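Long-range contacts in 11R-lipoxygenase (Gersemia fruticosa, PDB 3VF1), which probably oxygenates polyunsaturated fatty acids such as arachidonic acid at carbon 11 with R stereochemistry, using a non-heme iron and under the control of calcium: residues A[24-29]-A[102-107]; A[30-35]-A[62-67]; A[37-42]-A[56-61]; A[124-129]-A[190-195]. All blocks are in the same frame, centred on the assembly; numbering follows the deposited sequence.

Contact 1. Residues A[24-29]-A[102-107]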
loop_
_atom_site.group_PDB
_atom_site.type_symbol
_atom_site.label_atom_id
_atom_site.label_comp_id
_atom_site.label_asym_id
_atom_site.label_seq_id
_atom_site.Cartn_x
_atom_site.Cartn_y
_atom_site.Cartn_z
ATOM N N ILE A 24 -27.844 10.070 26.460
ATOM C CA ILE A 24 -27.143 9.368 25.392
ATOM C C ILE A 24 -27.121 10.195 24.111
ATOM O O ILE A 24 -28.167 10.523 23.556
ATOM C CB ILE A 24 -27.807 8.012 25.100
ATOM C CG1 ILE A 24 -27.905 7.187 26.387
ATOM C CG2 ILE A 24 -27.028 7.257 24.031
ATOM C CD1 ILE A 24 -28.713 5.917 26.243
ATOM N N THR A 25 -25.920 10.522 23.645
ATOM C CA THR A 25 -25.748 11.283 22.413
ATOM C C THR A 25 -25.079 10.422 21.349
ATOM O O THR A 25 -23.997 9.877 21.569
ATOM C CB THR A 25 -24.890 12.539 22.640
ATOM O OG1 THR A 25 -25.449 13.321 23.701
ATOM C CG2 THR A 25 -24.822 13.376 21.370
ATOM N N VAL A 26 -25.724 10.305 20.195
ATOM C CA VAL A 26 -25.207 9.484 19.108
ATOM C C VAL A 26 -24.756 10.350 17.940
ATOM O O VAL A 26 -25.538 11.125 17.389
ATOM C CB VAL A 26 -26.270 8.492 18.603
ATOM C CG1 VAL A 26 -25.704 7.627 17.486
ATOM C CG2 VAL A 26 -26.776 7.630 19.750
ATOM N N GLU A 27 -23.487 10.215 17.565
ATOM C CA GLU A 27 -22.959 10.909 16.399
ATOM C C GLU A 27 -22.889 9.958 15.213
ATOM O O GLU A 27 -22.178 8.954 15.252
ATOM C CB GLU A 27 -21.569 11.474 16.692
ATOM C CG GLU A 27 -21.536 12.473 17.835
ATOM C CD GLU A 27 -20.207 13.199 17.934
ATOM O OE1 GLU A 27 -19.319 12.935 17.096
ATOM O OE2 GLU A 27 -20.052 14.038 18.849
ATOM N N THR A 28 -23.636 10.276 14.162
ATOM C CA THR A 28 -23.646 9.455 12.957
ATOM C C THR A 28 -22.372 9.688 12.153
ATOM O O THR A 28 -21.904 10.820 12.028
ATOM C CB THR A 28 -24.864 9.776 12.073
ATOM O OG1 THR A 28 -26.067 9.627 12.838
ATOM C CG2 THR A 28 -24.912 8.848 10.865
ATOM N N GLY A 29 -21.807 8.612 11.615
ATOM C CA GLY A 29 -20.602 8.710 10.813
ATOM C C GLY A 29 -20.876 9.331 9.457
ATOM O O GLY A 29 -21.993 9.769 9.182
ATOM N N ALA A 102 -20.459 6.905 14.277
ATOM C CA ALA A 102 -19.102 7.347 14.570
ATOM C C ALA A 102 -18.747 6.995 16.008
ATOM O O ALA A 102 -17.828 6.213 16.257
ATOM C CB ALA A 102 -18.972 8.844 14.341
ATOM N N LYS A 103 -19.482 7.574 16.954
ATOM C CA LYS A 103 -19.283 7.275 18.367
ATOM C C LYS A 103 -20.516 7.628 19.189
ATOM O O LYS A 103 -21.391 8.364 18.733
ATOM C CB LYS A 103 -18.066 8.028 18.908
ATOM C CG LYS A 103 -18.175 9.540 18.817
ATOM C CD LYS A 103 -16.861 10.207 19.193
ATOM C CE LYS A 103 -16.926 11.716 19.021
ATOM N NZ LYS A 103 -15.618 12.366 19.307
ATOM N N VAL A 104 -20.575 7.091 20.404
ATOM C CA VAL A 104 -21.676 7.364 21.318
ATOM C C VAL A 104 -21.141 8.010 22.591
ATOM O O VAL A 104 -20.112 7.601 23.124
ATOM C CB VAL A 104 -22.434 6.075 21.685
ATOM C CG1 VAL A 104 -23.563 6.380 22.660
ATOM C CG2 VAL A 104 -22.974 5.402 20.432
ATOM N N ILE A 105 -21.848 9.027 23.072
ATOM C CA ILE A 105 -21.461 9.731 24.287
ATOM C C ILE A 105 -22.587 9.661 25.308
ATOM O O ILE A 105 -23.682 10.170 25.072
ATOM C CB ILE A 105 -21.150 11.209 24.002
ATOM C CG1 ILE A 105 -20.087 11.326 22.908
ATOM C CG2 ILE A 105 -20.701 11.910 25.278
ATOM C CD1 ILE A 105 -19.855 12.743 22.432
ATOM N N ILE A 106 -22.314 9.033 26.446
ATOM C CA ILE A 106 -23.320 8.876 27.489
ATOM C C ILE A 106 -22.931 9.656 28.737
ATOM O O ILE A 106 -21.973 9.305 29.424
ATOM C CB ILE A 106 -23.507 7.397 27.863
ATOM C CG1 ILE A 106 -23.832 6.575 26.613
ATOM C CG2 ILE A 106 -24.608 7.250 28.904
ATOM C CD1 ILE A 106 -23.951 5.089 26.868
ATOM N N GLU A 107 -23.677 10.717 29.025
ATOM C CA GLU A 107 -23.436 11.516 30.220
ATOM C C GLU A 107 -24.370 11.092 31.348
ATOM O O GLU A 107 -25.573 10.925 31.144
ATOM C CB GLU A 107 -23.614 13.006 29.923
ATOM C CG GLU A 107 -23.408 13.898 31.139
ATOM C CD GLU A 107 -23.352 15.371 30.784
ATOM O OE1 GLU A 107 -23.565 15.709 29.599
ATOM O OE2 GLU A 107 -23.090 16.192 31.689
#
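Ile24, Val104 and Ile106 pack closely on the buried face of two antiparallel strands: Ile24 CG2 lies 3.8 Å from Val104 CG1, and the CG1 branches of Ile24 and Ile106 run side by side, 4.1 Å apart. Val26 joins them more distantly. Ile42 and Ile86 of the facing sheet close over this apolar layer. Thr25, Glu27, Lys103 and Ile105 occupy the other, partly exposed face, where the long Glu27 and Lys103 chains lie alongside each other without pairing their charges. The acid meets methylene rather than ammonium: Glu27 OE1 is 3.3 Å from Lys103 CE and 4.3 Å from Lys103 NZ, beyond a salt bridge. Lys103 CG, set between its own backbone N and carbonyl carbon (chi1 61°), starts the extended chain that runs beside Glu27. Glu27 OE2 also touches Ile105 CD1.

Between the faces the backbones are joined by a reciprocal pair, Thr25 N to Ile105 O at 2.7 Å and Ile105 N to Thr25 O at 2.8 Å, followed by Glu27 N to Lys103 O. At the far end the register slips. Glu27 O takes a bond of 2.8 Å from Ala102 N and a weak one of 3.5 Å from Lys103 N, so that two residues face one. This is a classic beta bulge, at the corner where the chain turns at Ala102, between two central strands of one sheet of the PLAT beta sandwich.

Contact 2. Residues A[30-35]-A[62-67]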
loop_
_atom_site.group_PDB
_atom_site.type_symbol
_atom_site.label_atom_id
_atom_site.label_comp_id
_atom_site.label_asym_id
_atom_site.label_seq_id
_atom_site.Cartn_x
_atom_site.Cartn_y
_atom_site.Cartn_z
ATOM N N ASP A 30 -19.857 9.363 8.605
ATOM C CA ASP A 30 -19.975 10.008 7.301
ATOM C C ASP A 30 -20.532 9.068 6.234
ATOM O O ASP A 30 -20.854 9.500 5.127
ATOM C CB ASP A 30 -18.623 10.575 6.854
ATOM C CG ASP A 30 -17.537 9.517 6.785
ATOM O OD1 ASP A 30 -17.871 8.323 6.629
ATOM O OD2 ASP A 30 -16.345 9.881 6.883
ATOM N N LEU A 31 -20.648 7.786 6.564
ATOM C CA LEU A 31 -21.237 6.821 5.644
ATOM C C LEU A 31 -22.748 6.776 5.835
ATOM O O LEU A 31 -23.260 7.146 6.891
ATOM C CB LEU A 31 -20.637 5.430 5.853
ATOM C CG LEU A 31 -19.117 5.334 5.695
ATOM C CD1 LEU A 31 -18.663 3.889 5.825
ATOM C CD2 LEU A 31 -18.668 5.922 4.365
ATOM N N ARG A 32 -23.453 6.320 4.806
ATOM C CA ARG A 32 -24.909 6.331 4.807
ATOM C C ARG A 32 -25.455 5.194 3.953
ATOM O O ARG A 32 -25.308 5.196 2.732
ATOM C CB ARG A 32 -25.416 7.674 4.278
ATOM C CG ARG A 32 -26.897 7.715 3.941
ATOM C CD ARG A 32 -27.766 7.777 5.184
ATOM N NE ARG A 32 -29.171 7.985 4.837
ATOM C CZ ARG A 32 -30.036 7.013 4.558
ATOM N NH1 ARG A 32 -29.660 5.741 4.594
ATOM N NH2 ARG A 32 -31.290 7.316 4.249
ATOM N N GLY A 33 -26.087 4.222 4.603
ATOM C CA GLY A 33 -26.678 3.099 3.901
ATOM C C GLY A 33 -27.990 3.494 3.254
ATOM O O GLY A 33 -28.375 4.663 3.279
ATOM N N ALA A 34 -28.678 2.519 2.668
ATOM C CA ALA A 34 -29.981 2.763 2.064
ATOM C C ALA A 34 -31.088 2.400 3.047
ATOM O O ALA A 34 -30.949 1.457 3.829
ATOM C CB ALA A 34 -30.125 1.965 0.783
ATOM N N GLY A 35 -32.182 3.153 3.004
ATOM C CA GLY A 35 -33.313 2.907 3.880
ATOM C C GLY A 35 -33.724 4.152 4.640
ATOM O O GLY A 35 -33.326 5.263 4.287
ATOM N N HIS A 62 -34.204 11.703 6.763
ATOM C CA HIS A 62 -35.092 12.505 5.927
ATOM C C HIS A 62 -34.869 12.193 4.449
ATOM O O HIS A 62 -35.729 11.601 3.796
ATOM C CB HIS A 62 -34.870 13.998 6.189
ATOM C CG HIS A 62 -34.996 14.384 7.630
ATOM N ND1 HIS A 62 -33.922 14.400 8.494
ATOM C CD2 HIS A 62 -36.071 14.764 8.361
ATOM C CE1 HIS A 62 -34.328 14.777 9.693
ATOM N NE2 HIS A 62 -35.628 15.003 9.640
ATOM N N ASN A 63 -33.713 12.594 3.931
ATOM C CA ASN A 63 -33.361 12.329 2.541
ATOM C C ASN A 63 -32.252 11.285 2.454
ATOM O O ASN A 63 -31.799 10.766 3.475
ATOM C CB ASN A 63 -32.940 13.620 1.835
ATOM C CG ASN A 63 -31.780 14.313 2.525
ATOM O OD1 ASN A 63 -30.617 14.057 2.216
ATOM N ND2 ASN A 63 -32.095 15.203 3.459
ATOM N N ASP A 64 -31.819 10.975 1.238
ATOM C CA ASP A 64 -30.809 9.945 1.029
ATOM C C ASP A 64 -29.390 10.499 1.155
ATOM O O ASP A 64 -28.485 9.805 1.618
ATOM C CB ASP A 64 -30.987 9.300 -0.347
ATOM C CG ASP A 64 -30.017 8.158 -0.585
ATOM O OD1 ASP A 64 -29.684 7.449 0.388
ATOM O OD2 ASP A 64 -29.586 7.972 -1.742
ATOM N N PHE A 65 -29.202 11.749 0.742
ATOM C CA PHE A 65 -27.875 12.359 0.723
ATOM C C PHE A 65 -27.332 12.652 2.121
ATOM O O PHE A 65 -26.134 12.515 2.367
ATOM C CB PHE A 65 -27.897 13.655 -0.095
ATOM C CG PHE A 65 -28.111 13.446 -1.572
ATOM C CD1 PHE A 65 -27.956 12.194 -2.150
ATOM C CD2 PHE A 65 -28.461 14.512 -2.386
ATOM C CE1 PHE A 65 -28.152 12.013 -3.507
ATOM C CE2 PHE A 65 -28.655 14.335 -3.742
ATOM C CZ PHE A 65 -28.501 13.085 -4.303
ATOM N N GLU A 66 -28.211 13.058 3.031
ATOM C CA GLU A 66 -27.783 13.504 4.355
ATOM C C GLU A 66 -26.959 12.442 5.082
ATOM O O GLU A 66 -27.365 11.284 5.185
ATOM C CB GLU A 66 -28.991 13.908 5.207
ATOM C CG GLU A 66 -29.893 12.755 5.619
ATOM C CD GLU A 66 -31.055 13.210 6.480
ATOM O OE1 GLU A 66 -31.608 12.375 7.227
ATOM O OE2 GLU A 66 -31.416 14.404 6.410
ATOM N N SER A 67 -25.795 12.851 5.575
ATOM C CA SER A 67 -24.932 11.971 6.353
ATOM C C SER A 67 -24.286 12.762 7.483
ATOM O O SER A 67 -23.901 13.918 7.300
ATOM C CB SER A 67 -23.853 11.349 5.466
ATOM O OG SER A 67 -22.921 12.327 5.036
#
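The Arg32 guanidinium has Asp64 OD1 over one face, 4.1 Å above the plane and over its centre, while Gly35 O and Glu66 O lie at its edge, in plane. The group's exact setting is doubtful, because NH1 is modelled too close to Gly33 O. The Asp64 carboxylate is turned 87° from the guanidinium, and no N-H points at it; at 4.2 Å from Arg32 NH2 its OD1 can act through charge alone. A hydrogen bond within its own loop runs from Arg32 NH2 to Gly35 O at 2.9 Å, nearly straight at 160°. Phe61 makes a cation-pi contact with the same arginine.

The aliphatic part of Arg32 carries the rest of the contact. Arg32 CG, anti to the backbone N (chi1 167°), comes 3.5 Å from Asp64 O, and the bend at chi2 puts Arg32 CD at the same distance from Glu66 O. Further back, Ser67 CB lies 3.5 Å from Asp30 O.

The 62-67 loop is braced from within. Asn63 OD1 accepts from Glu66 N at 2.7 Å, an Asx motif, and the Glu66 carboxylate grips His62 through both its backbone N and its ring ND1; OE2 meets ND1 with its syn lone pair. Two loops at one end of a PLAT beta sandwich thus meet by van der Waals and electrostatic contact, next to Gly33 and Gly35, predicted calcium ligands.

Contact 3. Residues A[37-42]-A[56-61]. Unlike the reference sequence in segment 56-61: Tyr60 (reference Asp).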
loop_
_atom_site.group_PDB
_atom_site.type_symbol
_atom_site.label_atom_id
_atom_site.label_comp_id
_atom_site.label_asym_id
_atom_site.label_seq_id
_atom_site.Cartn_x
_atom_site.Cartn_y
_atom_site.Cartn_z
ATOM N N ASP A 37 -35.636 3.769 8.418
ATOM C CA ASP A 37 -35.716 3.460 9.840
ATOM C C ASP A 37 -34.392 2.903 10.356
ATOM O O ASP A 37 -34.133 1.703 10.263
ATOM C CB ASP A 37 -36.845 2.460 10.101
ATOM C CG ASP A 37 -37.354 2.515 11.528
ATOM O OD1 ASP A 37 -36.584 2.170 12.449
ATOM O OD2 ASP A 37 -38.524 2.901 11.728
ATOM N N ALA A 38 -33.555 3.780 10.902
ATOM C CA ALA A 38 -32.260 3.371 11.435
ATOM C C ALA A 38 -32.302 3.279 12.957
ATOM O O ALA A 38 -31.274 3.398 13.624
ATOM C CB ALA A 38 -31.189 4.347 11.002
ATOM N N SER A 39 -33.496 3.064 13.499
ATOM C CA SER A 39 -33.678 2.964 14.941
ATOM C C SER A 39 -32.991 1.724 15.505
ATOM O O SER A 39 -32.984 0.665 14.878
ATOM C CB SER A 39 -35.166 2.922 15.284
ATOM O OG SER A 39 -35.830 4.082 14.816
ATOM N N VAL A 40 -32.419 1.867 16.697
ATOM C CA VAL A 40 -31.751 0.761 17.371
ATOM C C VAL A 40 -32.047 0.807 18.863
ATOM O O VAL A 40 -32.680 1.743 19.349
ATOM C CB VAL A 40 -30.224 0.815 17.171
ATOM C CG1 VAL A 40 -29.876 0.723 15.693
ATOM C CG2 VAL A 40 -29.653 2.084 17.783
ATOM N N SER A 41 -31.589 -0.211 19.582
ATOM C CA SER A 41 -31.721 -0.239 21.031
ATOM C C SER A 41 -30.335 -0.275 21.666
ATOM O O SER A 41 -29.412 -0.871 21.114
ATOM C CB SER A 41 -32.543 -1.452 21.472
ATOM O OG SER A 41 -31.938 -2.661 21.050
ATOM N N ILE A 42 -30.191 0.367 22.822
ATOM C CA ILE A 42 -28.895 0.459 23.484
ATOM C C ILE A 42 -28.947 -0.010 24.938
ATOM O O ILE A 42 -29.630 0.587 25.770
ATOM C CB ILE A 42 -28.342 1.902 23.432
ATOM C CG1 ILE A 42 -27.032 1.993 24.217
ATOM C CG2 ILE A 42 -29.366 2.893 23.975
ATOM C CD1 ILE A 42 -26.297 3.299 24.027
ATOM N N SER A 56 -34.657 2.465 23.550
ATOM C CA SER A 56 -35.007 2.506 22.133
ATOM C C SER A 56 -34.631 3.844 21.509
ATOM O O SER A 56 -35.268 4.866 21.765
ATOM C CB SER A 56 -36.501 2.236 21.944
ATOM O OG SER A 56 -36.798 0.866 22.158
ATOM N N LEU A 57 -33.584 3.825 20.691
ATOM C CA LEU A 57 -33.122 5.019 19.998
ATOM C C LEU A 57 -33.779 5.121 18.628
ATOM O O LEU A 57 -33.524 4.303 17.746
ATOM C CB LEU A 57 -31.602 4.980 19.842
ATOM C CG LEU A 57 -30.819 4.803 21.143
ATOM C CD1 LEU A 57 -29.330 4.700 20.860
ATOM C CD2 LEU A 57 -31.107 5.946 22.104
ATOM N N ASP A 58 -34.625 6.131 18.457
ATOM C CA ASP A 58 -35.323 6.336 17.195
ATOM C C ASP A 58 -34.508 7.226 16.264
ATOM O O ASP A 58 -34.219 8.379 16.587
ATOM C CB ASP A 58 -36.697 6.961 17.439
ATOM C CG ASP A 58 -37.603 6.074 18.269
ATOM O OD1 ASP A 58 -37.446 4.835 18.204
ATOM O OD2 ASP A 58 -38.470 6.615 18.987
ATOM N N LYS A 59 -34.136 6.682 15.110
ATOM C CA LYS A 59 -33.387 7.433 14.113
ATOM C C LYS A 59 -34.055 7.302 12.751
ATOM O O LYS A 59 -34.263 6.194 12.256
ATOM C CB LYS A 59 -31.944 6.932 14.040
ATOM C CG LYS A 59 -31.094 7.631 12.988
ATOM C CD LYS A 59 -31.010 9.130 13.236
ATOM C CE LYS A 59 -30.100 9.806 12.222
ATOM N NZ LYS A 59 -30.071 11.286 12.382
ATOM N N TYR A 60 -34.391 8.440 12.153
ATOM C CA TYR A 60 -35.034 8.457 10.847
ATOM C C TYR A 60 -34.281 9.382 9.900
ATOM O O TYR A 60 -33.966 10.521 10.250
ATOM C CB TYR A 60 -36.488 8.915 10.975
ATOM C CG TYR A 60 -37.303 8.094 11.949
ATOM C CD1 TYR A 60 -37.795 6.845 11.593
ATOM C CD2 TYR A 60 -37.586 8.571 13.222
ATOM C CE1 TYR A 60 -38.540 6.091 12.479
ATOM C CE2 TYR A 60 -38.333 7.825 14.116
ATOM C CZ TYR A 60 -38.806 6.586 13.740
ATOM O OH TYR A 60 -39.550 5.840 14.624
ATOM N N PHE A 61 -33.990 8.887 8.701
ATOM C CA PHE A 61 -33.273 9.674 7.706
ATOM C C PHE A 61 -34.245 10.374 6.762
ATOM O O PHE A 61 -35.014 9.724 6.052
ATOM C CB PHE A 61 -32.311 8.788 6.914
ATOM C CG PHE A 61 -31.106 8.351 7.698
ATOM C CD1 PHE A 61 -30.119 9.262 8.036
ATOM C CD2 PHE A 61 -30.958 7.031 8.094
ATOM C CE1 PHE A 61 -29.008 8.867 8.757
ATOM C CE2 PHE A 61 -29.846 6.631 8.814
ATOM C CZ PHE A 61 -28.871 7.549 9.146
#
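Strands 40-46 and 55-57 form a beta hairpin at the margin of one PLAT sheet, and the open end of that hairpin is where Val40 pairs with Leu57. Val40 N donates to Leu57 O at 2.9 Å and Leu57 N to Val40 O at 2.6 Å. On the buried face Leu57 CD1 reaches 3.6 Å from Ile42 CG2, and Val40 CG2 meets the same methyl at longer range; Val26 of the opposing sheet covers Leu57.

Past Val40 regular pairing gives way to a side-chain bridge. Ser39 OG is anti to its own carbonyl carbon (chi1 -59°) and takes a bond of 3.1 Å from Lys59 N, while giving its proton to Asp37 OD1, which it meets from above the carboxylate plane. One hydroxyl thus links the two chains where regular strand pairing stops. Asp58, a predicted calcium ligand, lies in the loop after strand 55-57, its side chain pointing away overall, though CB still touches Ser39 OG. Ala38 N then bonds to Lys59 O, also at 2.9 Å.

Two aromatic rings finish the contact. Asp37 OD2 lies near the plane of the Tyr60 ring, at its edge, 3.3 Å from Tyr60 CE1, with the carboxylate turned 84° from the ring. Ala38 CB touches Phe61 CE2 at 3.4 Å. Lys59 lays its CG against Ala38 CB, and its NZ forms a salt bridge with Asp71.

Contact 4. Residues A[124-129]-A[190-195]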
loop_
_atom_site.group_PDB
_atom_site.type_symbol
_atom_site.label_atom_id
_atom_site.label_comp_id
_atom_site.label_asym_id
_atom_site.label_seq_id
_atom_site.Cartn_x
_atom_site.Cartn_y
_atom_site.Cartn_z
ATOM N N TYR A 124 -17.461 3.684 14.899
ATOM C CA TYR A 124 -17.119 3.636 13.480
ATOM C C TYR A 124 -17.416 2.259 12.887
ATOM O O TYR A 124 -16.557 1.636 12.262
ATOM C CB TYR A 124 -15.652 4.015 13.282
ATOM C CG TYR A 124 -15.315 5.351 13.900
ATOM C CD1 TYR A 124 -15.703 6.533 13.288
ATOM C CD2 TYR A 124 -14.629 5.430 15.103
ATOM C CE1 TYR A 124 -15.409 7.759 13.851
ATOM C CE2 TYR A 124 -14.329 6.652 15.674
ATOM C CZ TYR A 124 -14.723 7.813 15.043
ATOM O OH TYR A 124 -14.431 9.037 15.604
ATOM N N ARG A 125 -18.645 1.800 13.094
ATOM C CA ARG A 125 -19.098 0.516 12.578
ATOM C C ARG A 125 -20.554 0.621 12.146
ATOM O O ARG A 125 -21.277 1.514 12.587
ATOM C CB ARG A 125 -18.993 -0.561 13.659
ATOM C CG ARG A 125 -17.621 -0.716 14.293
ATOM C CD ARG A 125 -16.682 -1.533 13.428
ATOM N NE ARG A 125 -15.627 -2.158 14.225
ATOM C CZ ARG A 125 -15.734 -3.340 14.825
ATOM N NH1 ARG A 125 -16.852 -4.052 14.730
ATOM N NH2 ARG A 125 -14.717 -3.818 15.525
ATOM N N TRP A 126 -20.981 -0.292 11.281
ATOM C CA TRP A 126 -22.399 -0.454 10.989
ATOM C C TRP A 126 -22.989 -1.370 12.053
ATOM O O TRP A 126 -22.368 -2.364 12.428
ATOM C CB TRP A 126 -22.606 -1.074 9.606
ATOM C CG TRP A 126 -22.039 -0.274 8.471
ATOM C CD1 TRP A 126 -20.769 -0.337 7.977
ATOM C CD2 TRP A 126 -22.730 0.699 7.676
ATOM N NE1 TRP A 126 -20.623 0.539 6.929
ATOM C CE2 TRP A 126 -21.813 1.188 6.724
ATOM C CE3 TRP A 126 -24.032 1.207 7.679
ATOM C CZ2 TRP A 126 -22.155 2.159 5.787
ATOM C CZ3 TRP A 126 -24.371 2.171 6.747
ATOM C CH2 TRP A 126 -23.437 2.637 5.815
ATOM N N VAL A 127 -24.179 -1.039 12.546
ATOM C CA VAL A 127 -24.827 -1.876 13.553
ATOM C C VAL A 127 -25.249 -3.218 12.960
ATOM O O VAL A 127 -24.967 -4.273 13.532
ATOM C CB VAL A 127 -26.062 -1.187 14.183
ATOM C CG1 VAL A 127 -25.651 0.086 14.904
ATOM C CG2 VAL A 127 -27.124 -0.894 13.130
ATOM N N ILE A 128 -25.907 -3.173 11.807
ATOM C CA ILE A 128 -26.411 -4.379 11.160
ATOM C C ILE A 128 -27.298 -5.186 12.117
ATOM O O ILE A 128 -28.486 -4.894 12.250
ATOM C CB ILE A 128 -25.257 -5.249 10.618
ATOM C CG1 ILE A 128 -24.369 -4.422 9.687
ATOM C CG2 ILE A 128 -25.806 -6.464 9.883
ATOM C CD1 ILE A 128 -23.148 -5.162 9.189
ATOM N N LYS A 129 -26.728 -6.191 12.777
ATOM C CA LYS A 129 -27.481 -6.998 13.733
ATOM C C LYS A 129 -27.217 -6.513 15.160
ATOM O O LYS A 129 -27.984 -5.719 15.700
ATOM C CB LYS A 129 -27.130 -8.486 13.602
ATOM C CG LYS A 129 -26.960 -8.978 12.173
ATOM C CD LYS A 129 -26.990 -10.501 12.095
ATOM C CE LYS A 129 -26.087 -11.141 13.142
ATOM N NZ LYS A 129 -26.061 -12.624 13.019
ATOM N N PRO A 190 -17.758 -8.642 5.064
ATOM C CA PRO A 190 -18.510 -7.928 6.100
ATOM C C PRO A 190 -18.580 -6.437 5.791
ATOM O O PRO A 190 -17.591 -5.860 5.338
ATOM C CB PRO A 190 -17.685 -8.179 7.363
ATOM C CG PRO A 190 -16.999 -9.474 7.104
ATOM C CD PRO A 190 -16.699 -9.492 5.635
ATOM N N LYS A 191 -19.733 -5.824 6.033
ATOM C CA LYS A 191 -19.948 -4.428 5.666
ATOM C C LYS A 191 -18.878 -3.512 6.257
ATOM O O LYS A 191 -18.528 -2.491 5.666
ATOM C CB LYS A 191 -21.334 -3.968 6.123
ATOM C CG LYS A 191 -21.971 -2.923 5.221
ATOM C CD LYS A 191 -23.356 -2.535 5.714
ATOM C CE LYS A 191 -24.206 -1.935 4.600
ATOM N NZ LYS A 191 -23.612 -0.700 4.015
ATOM N N ASP A 192 -18.357 -3.880 7.423
ATOM C CA ASP A 192 -17.395 -3.040 8.134
ATOM C C ASP A 192 -16.067 -2.873 7.394
ATOM O O ASP A 192 -15.330 -1.921 7.651
ATOM C CB ASP A 192 -17.133 -3.598 9.535
ATOM C CG ASP A 192 -18.261 -3.295 10.504
ATOM O OD1 ASP A 192 -18.858 -2.201 10.404
ATOM O OD2 ASP A 192 -18.550 -4.152 11.366
ATOM N N VAL A 193 -15.759 -3.793 6.483
ATOM C CA VAL A 193 -14.499 -3.733 5.748
ATOM C C VAL A 193 -14.713 -3.629 4.237
ATOM O O VAL A 193 -13.816 -3.939 3.454
ATOM C CB VAL A 193 -13.611 -4.958 6.045
ATOM C CG1 VAL A 193 -13.296 -5.034 7.530
ATOM C CG2 VAL A 193 -14.279 -6.239 5.564
ATOM N N GLN A 194 -15.897 -3.188 3.832
ATOM C CA GLN A 194 -16.193 -3.001 2.417
ATOM C C GLN A 194 -15.702 -1.641 1.941
ATOM O O GLN A 194 -15.248 -0.822 2.740
ATOM C CB GLN A 194 -17.695 -3.123 2.159
ATOM C CG GLN A 194 -18.222 -4.541 2.246
ATOM C CD GLN A 194 -19.707 -4.628 1.959
ATOM O OE1 GLN A 194 -20.376 -3.613 1.763
ATOM N NE2 GLN A 194 -20.232 -5.847 1.933
ATOM N N PHE A 195 -15.795 -1.410 0.636
ATOM C CA PHE A 195 -15.441 -0.120 0.064
ATOM C C PHE A 195 -16.332 0.969 0.647
ATOM O O PHE A 195 -17.543 0.796 0.763
ATOM C CB PHE A 195 -15.596 -0.153 -1.460
ATOM C CG PHE A 195 -14.533 -0.950 -2.165
ATOM C CD1 PHE A 195 -13.195 -0.805 -1.829
ATOM C CD2 PHE A 195 -14.875 -1.845 -3.164
ATOM C CE1 PHE A 195 -12.221 -1.536 -2.480
ATOM C CE2 PHE A 195 -13.905 -2.580 -3.816
ATOM C CZ PHE A 195 -12.577 -2.427 -3.474
#
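Arg125 and Asp192 are the nearest pair by CA atoms, 5.9 Å apart. Segment 124-129 turns a corner at Arg125, where Tyr124 and Arg125 both face Ile101 in a G1 beta bulge; segment 190-195 makes a short 3-10 turn at Lys191 and Asp192. The turn presents these two side chains to the corner. Asp192 OD1 accepts from Trp126 N at 3.0 Å, a nearly straight bond (164°) that enters almost along the C-O axis. Its other oxygen, OD2, forms a long salt bridge of 3.8 Å with Arg125 NH1. The same OD1 also lies near the plane of the Trp126 ring at its edge, 3.6 Å from CD1.

Lys191 reaches over one face of that indole. Its NZ stands 3.6 Å from the centroid of the six-membered ring, 11° off the normal, a cation-pi contact, while Lys191 CD makes a CH-pi contact with the five-membered ring at 3.9 Å. A bend in the last torsion (chi4 -60°) places NZ there. Ile128 CD1 packs on Lys191 CB. Tyr100 and Leu31 also touch the indole, and Arg125 rests on Trp408 of helix 369-410, in the catalytic part of the chain.

Trp126 is therefore held by its backbone N-H, its ring edge and a ring face. Cation-pi attraction and a long Asp192-Arg125 salt bridge would make this junction between the PLAT domain and the segment leading to the catalytic helices partly electrostatic, and it might respond to charge nearby, for instance calcium at the predicted site that includes Gly33 and Asp98.

How the contacts relate
Contacts 1, 2 and 3 all lie in the PLAT domain, and contact 4 ties that domain to residues 190-195. Along the chain contact 3 falls within the span of contact 2, and contact 2 within that of contact 1; contact 4 follows. Contacts 1 and 3 belong to opposite sheets of the sandwich, their centres about 12 Å apart, and meet in its interior through Ile24 with Ile42 and Val26 with Leu57. Phe61 and Arg32 connect contacts 3 and 2, with centres about 14 Å apart. Gly33 and Leu31 pack on Trp126, joining contact 2 to contact 4. The predicted calcium loop 30-35 thus abuts the domain junction, consistent with the proposed regulation by calcium.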